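Local coordinates for protein HepC.19480.a.B1 (Helicobacter pylori, PDB 6MTZ) that is of unknown function but is probably a phosphoesterase of the DHH family, acting through bound metal ions, at residues Q99-H104 and K127-F132; D18-A23 and N122-K127; Y12-I17 and I67-L72. All blocks are in the same frame, centred on the assembly; numbering follows the deposited sequence.

Interaction 1 of 3, residues Q99-H104 and K127-F132; sequences QLLDHH and KIVYEF. With EDO (1,2-ethanediol), chain C.
Gln99 lays its aliphatic CG over one face of the Phe132 ring, toward the rim, 3.9 Å from the ring centroid in a CH-pi contact. Its chain bends at chi2 (62°), which carries CD round beside the ring. There NE2 donates to Leu100 O at 3.1 Å from well above the carbonyl plane, a bond that steadies the amide. Two residues on, Leu101 is the main apolar bridge. Its CB sits 3.6 Å from Ile128 CG2, while CD1 reaches past to Val129 CA and also meets Phe132 CB. Strand 95-102 of the parallel sheet is thus covered by helix 125-136, whose short segment runs at 138° to it with the axes 8.2 Å apart; on the helix's other side an ethanediol, probably from the crystallisation liquor, donates from O2 to Glu131 OE1 at 2.9 Å. At the strand end comes the Asp-His-His sequence that names the DHH family. Asp102 turns its CB away from the helix, and its carbonyl O is the atom nearest Ile128 CD1, 3.7 Å. His103 CB comes loosely near Ile128 CD1, 4.3 Å. His104 ND1 lies over the His103 ring centre and donates to Asp102 OD1 at 2.8 Å, through the syn lone pair and in the imidazole plane; Asp102 OD2 accepts His104 N in an Asx turn.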
loop_
_atom_site.group_PDB
_atom_site.type_symbol
_atom_site.label_atom_id
_atom_site.label_comp_id
_atom_site.label_asym_id
_atom_site.label_seq_id
_atom_site.Cartn_x
_atom_site.Cartn_y
_atom_site.Cartn_z
ATOM N N GLN A 99 -18.904 -2.677 -8.906
ATOM C CA GLN A 99 -18.778 -1.508 -9.765
ATOM C C GLN A 99 -17.302 -1.214 -9.983
ATOM O O GLN A 99 -16.566 -0.966 -9.019
ATOM C CB GLN A 99 -19.483 -0.297 -9.152
ATOM C CG GLN A 99 -19.460 0.939 -10.028
ATOM C CD GLN A 99 -20.185 0.708 -11.332
ATOM O OE1 GLN A 99 -21.409 0.582 -11.352
ATOM N NE2 GLN A 99 -19.432 0.637 -12.433
ATOM N N LEU A 100 -16.872 -1.246 -11.239
ATOM C CA LEU A 100 -15.520 -0.849 -11.614
ATOM C C LEU A 100 -15.589 0.514 -12.285
ATOM O O LEU A 100 -16.404 0.721 -13.191
ATOM C CB LEU A 100 -14.860 -1.880 -12.543
ATOM C CG LEU A 100 -13.364 -1.629 -12.848
ATOM C CD1 LEU A 100 -12.550 -2.915 -12.899
ATOM C CD2 LEU A 100 -13.143 -0.831 -14.141
ATOM N N LEU A 101 -14.735 1.435 -11.833
ATOM C CA LEU A 101 -14.649 2.796 -12.353
ATOM C C LEU A 101 -13.217 3.053 -12.789
ATOM O O LEU A 101 -12.300 2.925 -11.975
ATOM C CB LEU A 101 -15.051 3.818 -11.287
ATOM C CG LEU A 101 -16.428 3.571 -10.680
ATOM C CD1 LEU A 101 -16.643 4.462 -9.472
ATOM C CD2 LEU A 101 -17.545 3.761 -11.730
ATOM N N ASP A 102 -13.018 3.440 -14.050
ATOM C CA ASP A 102 -11.658 3.641 -14.542
ATOM C C ASP A 102 -11.677 4.542 -15.771
ATOM O O ASP A 102 -12.725 4.784 -16.377
ATOM C CB ASP A 102 -10.964 2.307 -14.863
ATOM C CG ASP A 102 -9.519 2.501 -15.315
ATOM O OD1 ASP A 102 -8.814 3.288 -14.654
ATOM O OD2 ASP A 102 -9.103 1.915 -16.339
ATOM N N HIS A 103 -10.481 5.015 -16.147
ATOM C CA HIS A 103 -10.317 5.964 -17.238
ATOM C C HIS A 103 -9.223 5.578 -18.236
ATOM O O HIS A 103 -8.835 6.418 -19.055
ATOM C CB HIS A 103 -10.035 7.358 -16.665
ATOM C CG HIS A 103 -8.659 7.518 -16.094
ATOM N ND1 HIS A 103 -7.562 7.829 -16.867
ATOM C CD2 HIS A 103 -8.208 7.427 -14.821
ATOM C CE1 HIS A 103 -6.491 7.910 -16.096
ATOM N NE2 HIS A 103 -6.857 7.675 -14.850
ATOM N N HIS A 104 -8.728 4.339 -18.208
ATOM C CA HIS A 104 -7.601 3.910 -19.037
ATOM C C HIS A 104 -8.114 3.276 -20.329
ATOM O O HIS A 104 -8.790 2.243 -20.291
ATOM C CB HIS A 104 -6.714 2.914 -18.279
ATOM C CG HIS A 104 -5.889 3.524 -17.186
ATOM N ND1 HIS A 104 -6.355 3.684 -15.898
ATOM C CD2 HIS A 104 -4.615 3.987 -17.184
ATOM C CE1 HIS A 104 -5.410 4.233 -15.153
ATOM N NE2 HIS A 104 -4.344 4.425 -15.908
ATOM N N LYS A 127 -12.488 11.442 -9.608
ATOM C CA LYS A 127 -13.702 12.194 -9.894
ATOM C C LYS A 127 -14.842 11.261 -10.283
ATOM O O LYS A 127 -15.986 11.464 -9.860
ATOM C CB LYS A 127 -13.442 13.226 -10.991
ATOM C CG LYS A 127 -14.635 14.163 -11.250
ATOM C CD LYS A 127 -14.174 15.453 -11.948
ATOM C CE LYS A 127 -15.328 16.469 -12.079
ATOM N NZ LYS A 127 -14.979 17.583 -13.017
ATOM N N ILE A 128 -14.547 10.223 -11.072
ATOM C CA ILE A 128 -15.550 9.208 -11.383
ATOM C C ILE A 128 -16.094 8.577 -10.099
ATOM O O ILE A 128 -17.309 8.463 -9.917
ATOM C CB ILE A 128 -14.969 8.138 -12.329
ATOM C CG1 ILE A 128 -14.481 8.756 -13.640
ATOM C CG2 ILE A 128 -16.013 7.062 -12.608
ATOM C CD1 ILE A 128 -13.717 7.777 -14.505
ATOM N N VAL A 129 -15.202 8.151 -9.192
ATOM C CA VAL A 129 -15.649 7.587 -7.916
ATOM C C VAL A 129 -16.547 8.574 -7.185
ATOM O O VAL A 129 -17.626 8.216 -6.698
ATOM C CB VAL A 129 -14.451 7.193 -7.033
ATOM C CG1 VAL A 129 -14.945 6.793 -5.627
ATOM C CG2 VAL A 129 -13.664 6.059 -7.676
ATOM N N TYR A 130 -16.105 9.830 -7.080
ATOM C CA TYR A 130 -16.860 10.799 -6.295
ATOM C C TYR A 130 -18.271 10.963 -6.844
ATOM O O TYR A 130 -19.258 10.927 -6.096
ATOM C CB TYR A 130 -16.149 12.156 -6.250
ATOM C CG TYR A 130 -16.998 13.164 -5.497
ATOM C CD1 TYR A 130 -17.174 13.047 -4.132
ATOM C CD2 TYR A 130 -17.692 14.176 -6.172
ATOM C CE1 TYR A 130 -17.986 13.951 -3.425
ATOM C CE2 TYR A 130 -18.511 15.085 -5.482
ATOM C CZ TYR A 130 -18.661 14.959 -4.113
ATOM O OH TYR A 130 -19.465 15.836 -3.412
ATOM N N GLU A 131 -18.392 11.122 -8.157
ATOM C CA GLU A 131 -19.714 11.376 -8.719
ATOM C C GLU A 131 -20.592 10.136 -8.630
ATOM O O GLU A 131 -21.795 10.243 -8.362
ATOM C CB GLU A 131 -19.577 11.903 -10.151
ATOM C CG GLU A 131 -19.359 13.434 -10.114
ATOM C CD GLU A 131 -18.670 14.051 -11.328
ATOM O OE1 GLU A 131 -18.378 15.261 -11.252
ATOM O OE2 GLU A 131 -18.420 13.363 -12.339
ATOM N N PHE A 132 -20.006 8.948 -8.771
ATOM C CA PHE A 132 -20.789 7.727 -8.593
ATOM C C PHE A 132 -21.272 7.577 -7.150
ATOM O O PHE A 132 -22.441 7.264 -6.908
ATOM C CB PHE A 132 -19.973 6.499 -9.018
ATOM C CG PHE A 132 -20.629 5.193 -8.672
ATOM C CD1 PHE A 132 -21.632 4.661 -9.488
ATOM C CD2 PHE A 132 -20.242 4.485 -7.552
ATOM C CE1 PHE A 132 -22.229 3.448 -9.177
ATOM C CE2 PHE A 132 -20.848 3.268 -7.225
ATOM C CZ PHE A 132 -21.839 2.759 -8.026
HETATM C C1 EDO C . -15.821 17.941 -7.824
HETATM O O1 EDO C . -15.341 18.884 -8.791
HETATM C C2 EDO C . -16.179 16.623 -8.512
HETATM O O2 EDO C . -17.591 16.521 -8.732
#

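Interaction 2 of 3, residues D18-A23 and N122-K127; sequences DLDGYA and NRCATK
Asp20 and Thr126 bring their CA atoms within 5.7 Å, where the first turn of helix 19-29 meets the N-terminal end of helix 125-136. With CG anti to its backbone N (chi1 -163°), Asp20 sends its carboxylate across to the start of the second helix. OD2 accepts Ala125 N at 2.8 Å and OD1 accepts Thr126 N at 2.7 Å, each through the syn lone pair, so the carboxylate bridges two successive amides of the helix's first turn. Thr126 OG1 adds a second donor to OD1 at 2.9 Å, arriving nearly along the C-O axis. Three bonds therefore hold this buried carboxylate. Asp18 and Asp20 probably form the DxD motif that follows the first strand in DHH phosphoesterases, and in relatives such aspartates help to bind metal. Asp18 caps its own helix, OD1 taking Gly21 N at 2.9 Å. Cys124 does likewise for the other: its SG, set between backbone N and carbonyl carbon at chi1 75°, accepts Lys127 N at 3.3 Å. Beside the polar cluster, Ala23 CB packs tightly on Thr126 OG1, at 3.1 Å, and more loosely on CG2. Cys124 N is held by Asn156 of helix 145-159.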
loop_
_atom_site.group_PDB
_atom_site.type_symbol
_atom_site.label_atom_id
_atom_site.label_comp_id
_atom_site.label_asym_id
_atom_site.label_seq_id
_atom_site.Cartn_x
_atom_site.Cartn_y
_atom_site.Cartn_z
ATOM N N ASP A 18 -1.130 5.320 -7.030
ATOM C CA ASP A 18 -0.587 6.674 -7.138
ATOM C C ASP A 18 -1.578 7.663 -6.504
ATOM O O ASP A 18 -2.474 7.262 -5.755
ATOM C CB ASP A 18 -0.264 6.984 -8.601
ATOM C CG ASP A 18 -1.478 6.820 -9.496
ATOM O OD1 ASP A 18 -2.577 6.549 -8.972
ATOM O OD2 ASP A 18 -1.341 6.961 -10.723
ATOM N N LEU A 19 -1.449 8.957 -6.802
ATOM C CA LEU A 19 -2.333 9.953 -6.194
ATOM C C LEU A 19 -3.798 9.697 -6.565
ATOM O O LEU A 19 -4.682 9.722 -5.705
ATOM C CB LEU A 19 -1.914 11.365 -6.625
ATOM C CG LEU A 19 -2.924 12.489 -6.308
ATOM C CD1 LEU A 19 -3.076 12.681 -4.817
ATOM C CD2 LEU A 19 -2.549 13.828 -6.931
ATOM N N ASP A 20 -4.077 9.494 -7.856
ATOM C CA ASP A 20 -5.442 9.167 -8.270
ATOM C C ASP A 20 -5.927 7.915 -7.548
ATOM O O ASP A 20 -7.039 7.878 -7.006
ATOM C CB ASP A 20 -5.494 8.982 -9.801
ATOM C CG ASP A 20 -6.925 9.047 -10.379
ATOM O OD1 ASP A 20 -7.873 9.397 -9.655
ATOM O OD2 ASP A 20 -7.097 8.747 -11.587
ATOM N N GLY A 21 -5.071 6.886 -7.485
ATOM C CA GLY A 21 -5.476 5.639 -6.859
ATOM C C GLY A 21 -5.826 5.781 -5.387
ATOM O O GLY A 21 -6.807 5.197 -4.918
ATOM N N TYR A 22 -5.013 6.529 -4.625
ATOM C CA TYR A 22 -5.312 6.659 -3.202
ATOM C C TYR A 22 -6.412 7.683 -2.927
ATOM O O TYR A 22 -7.175 7.518 -1.976
ATOM C CB TYR A 22 -4.049 7.018 -2.400
ATOM C CG TYR A 22 -3.211 5.821 -2.030
ATOM C CD1 TYR A 22 -3.639 4.924 -1.062
ATOM C CD2 TYR A 22 -1.995 5.577 -2.650
ATOM C CE1 TYR A 22 -2.883 3.822 -0.727
ATOM C CE2 TYR A 22 -1.227 4.470 -2.319
ATOM C CZ TYR A 22 -1.676 3.599 -1.361
ATOM O OH TYR A 22 -0.907 2.504 -1.025
ATOM N N ALA A 23 -6.497 8.748 -3.724
ATOM C CA ALA A 23 -7.596 9.704 -3.569
ATOM C C ALA A 23 -8.970 9.045 -3.746
ATOM O O ALA A 23 -9.950 9.463 -3.111
ATOM C CB ALA A 23 -7.409 10.848 -4.566
ATOM N N ASN A 122 -12.184 10.688 -19.954
ATOM C CA ASN A 122 -12.110 12.138 -19.845
ATOM C C ASN A 122 -12.005 12.645 -18.408
ATOM O O ASN A 122 -11.912 13.860 -18.206
ATOM C CB ASN A 122 -13.324 12.753 -20.533
ATOM C CG ASN A 122 -13.342 12.455 -22.013
ATOM O OD1 ASN A 122 -12.319 12.579 -22.689
ATOM N ND2 ASN A 122 -14.493 12.030 -22.521
ATOM N N ARG A 123 -12.023 11.759 -17.416
ATOM C CA ARG A 123 -11.950 12.147 -16.012
ATOM C C ARG A 123 -10.943 11.259 -15.305
ATOM O O ARG A 123 -10.692 10.126 -15.720
ATOM C CB ARG A 123 -13.309 12.020 -15.298
ATOM C CG ARG A 123 -14.308 13.142 -15.598
ATOM C CD ARG A 123 -15.647 12.861 -14.938
ATOM N NE ARG A 123 -16.332 11.735 -15.571
ATOM C CZ ARG A 123 -17.316 11.039 -15.006
ATOM N NH1 ARG A 123 -17.735 11.341 -13.786
ATOM N NH2 ARG A 123 -17.878 10.028 -15.661
ATOM N N CYS A 124 -10.375 11.776 -14.225
ATOM C CA CYS A 124 -9.564 10.917 -13.390
ATOM C C CYS A 124 -10.476 9.966 -12.627
ATOM O O CYS A 124 -11.685 10.199 -12.487
ATOM C CB CYS A 124 -8.712 11.737 -12.418
ATOM S SG CYS A 124 -9.656 12.438 -11.030
ATOM N N ALA A 125 -9.883 8.878 -12.131
ATOM C CA ALA A 125 -10.670 7.882 -11.413
ATOM C C ALA A 125 -11.299 8.471 -10.159
ATOM O O ALA A 125 -12.446 8.150 -9.831
ATOM C CB ALA A 125 -9.800 6.676 -11.067
ATOM N N THR A 126 -10.572 9.348 -9.450
ATOM C CA THR A 126 -11.124 9.935 -8.232
ATOM C C THR A 126 -12.425 10.689 -8.506
ATOM O O THR A 126 -13.386 10.574 -7.741
ATOM C CB THR A 126 -10.092 10.849 -7.575
ATOM O OG1 THR A 126 -9.023 10.045 -7.077
ATOM C CG2 THR A 126 -10.707 11.579 -6.388
ATOM N N LYS A 127 -12.488 11.442 -9.608
ATOM C CA LYS A 127 -13.702 12.194 -9.894
ATOM C C LYS A 127 -14.842 11.261 -10.283
ATOM O O LYS A 127 -15.986 11.464 -9.860
ATOM C CB LYS A 127 -13.442 13.226 -10.991
ATOM C CG LYS A 127 -14.635 14.163 -11.250
ATOM C CD LYS A 127 -14.174 15.453 -11.948
ATOM C CE LYS A 127 -15.328 16.469 -12.079
ATOM N NZ LYS A 127 -14.979 17.583 -13.017
#

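Interaction 3 of 3, residues Y12-I17 and I67-L72; sequences YHLSHI and ILVSDL
Two neighbouring parallel strands at the heart of the five-stranded sheet, 10-15 and 64-70, are paired here from Tyr12 with Ile67 onward. Their short segments run 4.7 Å apart at 15°. Leu68 uses both its N and its O toward strand 10-15: its N donates to Tyr12 O at 2.8 Å, and its O accepts Leu14 N. Ser70 N then donates to Leu14 O at 3.0 Å. On the face that helix 19-29 covers, the imidazole of His13 runs out alongside Leu68, and Leu68 CD2 sits over the ring centre, 3.6 Å from the centroid and only 2° off the normal. His13 NE2 and Ser70 OG share a hydrogen bond of 2.8 Å, the hydroxyl meeting the rim of the ring. As ND1 is bonded to Ser28, both ring nitrogens are held and the ring's rotation is fixed. Ser70 OG also comes within 2.9 Å of Ser15 OG, whose strongest partner is Gly21 O. In this Rossmann-like domain, as in DHH relatives, the strand ends carry the probable metal-site residues, Asp71 just after strand 64-70. It lies across from His16, whose CB is 3.3 Å from Asp71 OD2, with ring and carboxylate planes 86° apart. On the sheet's other face, toward helix 43-59, Leu14 lies alongside Val69. Leu72 crosses Leu14 at about a right angle, its CD1 meeting Leu14 CG at 3.7 Å, while its CD2 reaches His16 ND1, which makes a weak bond to Ala40 O.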
loop_
_atom_site.group_PDB
_atom_site.type_symbol
_atom_site.label_atom_id
_atom_site.label_comp_id
_atom_site.label_asym_id
_atom_site.label_seq_id
_atom_site.Cartn_x
_atom_site.Cartn_y
_atom_site.Cartn_z
ATOM N N TYR A 12 -15.812 -3.375 -0.033
ATOM C CA TYR A 12 -14.436 -3.778 -0.295
ATOM C C TYR A 12 -13.926 -2.953 -1.465
ATOM O O TYR A 12 -14.448 -3.070 -2.579
ATOM C CB TYR A 12 -14.366 -5.279 -0.593
ATOM C CG TYR A 12 -14.745 -6.104 0.611
ATOM C CD1 TYR A 12 -16.078 -6.370 0.912
ATOM C CD2 TYR A 12 -13.770 -6.597 1.464
ATOM C CE1 TYR A 12 -16.425 -7.112 2.027
ATOM C CE2 TYR A 12 -14.105 -7.342 2.577
ATOM C CZ TYR A 12 -15.433 -7.597 2.857
ATOM O OH TYR A 12 -15.761 -8.333 3.977
ATOM N N HIS A 13 -12.917 -2.108 -1.222
ATOM C CA HIS A 13 -12.508 -1.113 -2.211
ATOM C C HIS A 13 -11.060 -1.333 -2.626
ATOM O O HIS A 13 -10.133 -1.009 -1.873
ATOM C CB HIS A 13 -12.713 0.307 -1.684
ATOM C CG HIS A 13 -12.432 1.374 -2.696
ATOM N ND1 HIS A 13 -12.502 2.719 -2.399
ATOM C CD2 HIS A 13 -12.072 1.295 -4.001
ATOM C CE1 HIS A 13 -12.196 3.421 -3.474
ATOM N NE2 HIS A 13 -11.932 2.580 -4.462
ATOM N N LEU A 14 -10.876 -1.814 -3.851
ATOM C CA LEU A 14 -9.559 -2.017 -4.449
ATOM C C LEU A 14 -9.231 -0.874 -5.409
ATOM O O LEU A 14 -10.031 -0.564 -6.308
ATOM C CB LEU A 14 -9.521 -3.353 -5.188
ATOM C CG LEU A 14 -8.354 -3.554 -6.152
ATOM C CD1 LEU A 14 -7.020 -3.578 -5.380
ATOM C CD2 LEU A 14 -8.566 -4.816 -7.017
ATOM N N SER A 15 -8.046 -0.270 -5.237
ATOM C CA SER A 15 -7.630 0.868 -6.059
ATOM C C SER A 15 -6.134 0.798 -6.354
ATOM O O SER A 15 -5.394 -0.003 -5.772
ATOM C CB SER A 15 -7.965 2.213 -5.387
ATOM O OG SER A 15 -7.909 3.263 -6.340
ATOM N N HIS A 16 -5.695 1.660 -7.271
ATOM C CA HIS A 16 -4.290 1.733 -7.675
ATOM C C HIS A 16 -3.469 2.369 -6.542
ATOM O O HIS A 16 -3.963 2.579 -5.435
ATOM C CB HIS A 16 -4.178 2.509 -8.982
ATOM C CG HIS A 16 -2.852 2.380 -9.677
ATOM N ND1 HIS A 16 -2.275 1.165 -9.958
ATOM C CD2 HIS A 16 -2.008 3.321 -10.170
ATOM C CE1 HIS A 16 -1.127 1.358 -10.588
ATOM N NE2 HIS A 16 -0.941 2.655 -10.731
ATOM N N ILE A 17 -2.211 2.717 -6.813
ATOM C CA ILE A 17 -1.306 3.189 -5.768
ATOM C C ILE A 17 -0.855 4.632 -5.931
ATOM O O ILE A 17 -0.214 5.151 -5.014
ATOM C CB ILE A 17 -0.063 2.283 -5.636
ATOM C CG1 ILE A 17 0.661 2.170 -6.983
ATOM C CG2 ILE A 17 -0.445 0.929 -5.056
ATOM C CD1 ILE A 17 2.085 1.740 -6.845
ATOM N N ILE A 67 -18.392 -4.563 -4.012
ATOM C CA ILE A 67 -17.011 -4.607 -4.468
ATOM C C ILE A 67 -16.787 -3.411 -5.380
ATOM O O ILE A 67 -17.443 -3.276 -6.421
ATOM C CB ILE A 67 -16.700 -5.920 -5.195
ATOM C CG1 ILE A 67 -16.941 -7.107 -4.273
ATOM C CG2 ILE A 67 -15.257 -5.913 -5.692
ATOM C CD1 ILE A 67 -16.530 -8.445 -4.897
ATOM N N LEU A 68 -15.875 -2.532 -4.983
ATOM C CA LEU A 68 -15.604 -1.291 -5.697
ATOM C C LEU A 68 -14.155 -1.317 -6.163
ATOM O O LEU A 68 -13.245 -1.505 -5.349
ATOM C CB LEU A 68 -15.866 -0.078 -4.796
ATOM C CG LEU A 68 -15.664 1.291 -5.443
ATOM C CD1 LEU A 68 -16.722 1.531 -6.529
ATOM C CD2 LEU A 68 -15.670 2.423 -4.407
ATOM N N VAL A 69 -13.947 -1.143 -7.467
ATOM C CA VAL A 69 -12.624 -1.192 -8.080
ATOM C C VAL A 69 -12.431 0.089 -8.878
ATOM O O VAL A 69 -13.242 0.404 -9.755
ATOM C CB VAL A 69 -12.455 -2.430 -8.987
ATOM C CG1 VAL A 69 -11.023 -2.531 -9.519
ATOM C CG2 VAL A 69 -12.849 -3.715 -8.242
ATOM N N SER A 70 -11.353 0.814 -8.592
ATOM C CA SER A 70 -11.130 2.130 -9.173
ATOM C C SER A 70 -9.694 2.251 -9.653
ATOM O O SER A 70 -8.772 1.768 -8.989
ATOM C CB SER A 70 -11.419 3.256 -8.161
ATOM O OG SER A 70 -10.712 3.023 -6.953
ATOM N N ASP A 71 -9.522 2.890 -10.818
ATOM C CA ASP A 71 -8.226 3.297 -11.352
ATOM C C ASP A 71 -7.368 2.109 -11.769
ATOM O O ASP A 71 -6.132 2.198 -11.799
ATOM C CB ASP A 71 -7.463 4.170 -10.346
ATOM C CG ASP A 71 -6.392 5.014 -11.003
ATOM O OD1 ASP A 71 -6.557 5.359 -12.208
ATOM O OD2 ASP A 71 -5.383 5.314 -10.321
ATOM N N LEU A 72 -8.000 0.988 -12.067
ATOM C CA LEU A 72 -7.306 -0.200 -12.535
ATOM C C LEU A 72 -8.070 -0.745 -13.726
ATOM O O LEU A 72 -9.305 -0.681 -13.757
ATOM C CB LEU A 72 -7.224 -1.255 -11.436
ATOM C CG LEU A 72 -6.442 -0.894 -10.172
ATOM C CD1 LEU A 72 -6.950 -1.727 -9.012
ATOM C CD2 LEU A 72 -4.944 -1.123 -10.358
#

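How the interactions relate
All three contacts reach the C-terminal ends of the parallel strands, with centres about 8 Å (1 and 2), 9 Å (1 and 3) and 10 Å (2 and 3) apart. Interaction 3 supplies the middle strands, and interaction 1 joins on through a probable bond of Leu101 N to Val69 O, 2.8 Å. Helix 125-136 serves both interactions 1 and 2, and Glu131 of interaction 1 pairs with Arg123 of interaction 2 in a salt bridge. Between the three, acidic and histidine groups converge: His103 NE2 is 3.4 Å from Asp20 OD2, and Asp18 OD1 is 3.3 Å from Asp71 OD2. With Asp159 also close to Asp20, this is consistent with the two-metal site of DHH enzymes, although none of the three contacts includes a metal.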